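Local coordinates for SH3 domain-containing protein (Dictyostelium discoideum, PDB 4NQI) that remodels membranes through its inverse BAR domain in osmoregulation, phagocytosis and cytokinesis, and probably binds phosphatidylinositol lipids, at residues 22-27 with 119-124. Sequence-based numbering, arbitrary orientation.
Sequences KTINNL and ATFEKN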
# COMPACT_ATOMS: atom_id res chain seq x y z
N LYS B 22 8.67 29.38 -26.89
CA LYS B 22 7.69 28.37 -26.50
C LYS B 22 8.09 27.66 -25.21
O LYS B 22 7.23 27.37 -24.37
CB LYS B 22 7.50 27.34 -27.62
CG LYS B 22 6.37 26.36 -27.34
N THR B 23 9.38 27.38 -25.06
CA THR B 23 9.90 26.73 -23.85
C THR B 23 9.80 27.68 -22.65
O THR B 23 9.50 27.26 -21.53
CB THR B 23 11.36 26.28 -24.03
OG1 THR B 23 11.50 25.56 -25.26
CG2 THR B 23 11.80 25.39 -22.87
N ILE B 24 10.06 28.96 -22.90
CA ILE B 24 9.93 30.00 -21.87
C ILE B 24 8.48 30.12 -21.41
O ILE B 24 8.21 30.18 -20.20
CB ILE B 24 10.46 31.36 -22.37
CG1 ILE B 24 11.99 31.35 -22.45
CG2 ILE B 24 10.00 32.49 -21.46
CD1 ILE B 24 12.58 32.56 -23.16
N ASN B 25 7.54 30.15 -22.36
CA ASN B 25 6.12 30.21 -22.02
C ASN B 25 5.68 29.01 -21.19
O ASN B 25 4.93 29.15 -20.23
CB ASN B 25 5.27 30.33 -23.29
CG ASN B 25 3.80 30.60 -22.98
OD1 ASN B 25 3.43 31.70 -22.57
ND2 ASN B 25 2.95 29.60 -23.19
N ASN B 26 6.18 27.83 -21.56
CA ASN B 26 5.83 26.60 -20.85
C ASN B 26 6.25 26.62 -19.37
O ASN B 26 5.48 26.22 -18.50
CB ASN B 26 6.46 25.38 -21.55
CG ASN B 26 5.82 24.07 -21.13
OD1 ASN B 26 4.60 23.99 -20.99
ND2 ASN B 26 6.63 23.05 -20.93
N LEU B 27 7.46 27.10 -19.11
CA LEU B 27 8.02 27.11 -17.76
C LEU B 27 7.45 28.22 -16.88
O LEU B 27 7.40 28.09 -15.65
CB LEU B 27 9.55 27.21 -17.81
CG LEU B 27 10.28 25.96 -18.31
CD1 LEU B 27 11.67 26.30 -18.80
CD2 LEU B 27 10.35 24.94 -17.19
N ALA B 119 11.83 33.81 -14.79
CA ALA B 119 11.61 35.25 -14.87
C ALA B 119 12.92 35.95 -15.23
O ALA B 119 12.96 36.78 -16.14
CB ALA B 119 11.07 35.78 -13.55
N THR B 120 13.98 35.59 -14.51
CA THR B 120 15.30 36.17 -14.72
C THR B 120 15.84 35.89 -16.12
O THR B 120 16.34 36.80 -16.79
CB THR B 120 16.31 35.65 -13.68
OG1 THR B 120 15.80 35.87 -12.36
CG2 THR B 120 17.65 36.36 -13.83
N PHE B 121 15.74 34.64 -16.56
CA PHE B 121 16.22 34.24 -17.88
C PHE B 121 15.50 35.01 -18.98
O PHE B 121 16.12 35.40 -19.98
CB PHE B 121 16.04 32.73 -18.09
CG PHE B 121 16.44 32.26 -19.46
CD1 PHE B 121 17.76 31.90 -19.73
CD2 PHE B 121 15.51 32.17 -20.49
CE1 PHE B 121 18.13 31.47 -20.99
CE2 PHE B 121 15.88 31.74 -21.75
CZ PHE B 121 17.19 31.39 -22.00
N GLU B 122 14.20 35.22 -18.80
CA GLU B 122 13.40 35.95 -19.78
C GLU B 122 13.83 37.41 -19.85
O GLU B 122 13.93 37.98 -20.94
CB GLU B 122 11.91 35.85 -19.44
CG GLU B 122 11.00 36.46 -20.51
CD GLU B 122 9.54 36.51 -20.09
OE1 GLU B 122 9.26 36.61 -18.88
OE2 GLU B 122 8.67 36.45 -20.99
N LYS B 123 14.08 38.01 -18.69
CA LYS B 123 14.55 39.39 -18.61
C LYS B 123 15.84 39.55 -19.42
O LYS B 123 15.91 40.38 -20.33
CB LYS B 123 14.80 39.79 -17.15
N ASN B 124 16.85 38.75 -19.07
CA ASN B 124 18.12 38.74 -19.78
C ASN B 124 17.99 38.37 -21.26
O ASN B 124 18.84 38.72 -22.07
CB ASN B 124 19.10 37.78 -19.10
CG ASN B 124 19.69 38.36 -17.83
OD1 ASN B 124 19.24 39.39 -17.32
ND2 ASN B 124 20.72 37.70 -17.30
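Ile24 reaches from helix 15-64 to Phe121 and Glu122 of helix 72-140 within the helical bundle of the I-BAR (IMD) domain. Between segments 22-27 and 119-124 the backbones are nearest at Ile24 and Glu122, whose CA atoms are 7.2 Å apart. No hydrogen bond joins the two segments. From its CB, Ile24 splits into two branches that serve different partners. CG2 stands anti to the backbone N and touches the aliphatic part of Glu122, with CG2 of Ile24 at 4.2 Å from CG of Glu122. CG1 of Ile24 lies beside the backbone N (chi1 -73°) and comes within 4.0 Å of CE2 of Phe121. The side chain then runs on extended (chi2 170°), which brings CD1 to the ring edge, near the ring plane. The side chains of Ile24 and Phe121 cross at about a right angle. With an alanine here both branches would be gone, which is likely to leave a gap beside the Phe121 ring and the methylenes of Glu122. Phe121 also packs on Asp179 and Val180 of helix 152-224, while Thr23 touches Val180, so helix 152-224 packs against both segments here. The tightest approach is from CD1 of Ile24 to CE2 of Phe121, at 3.7 Å.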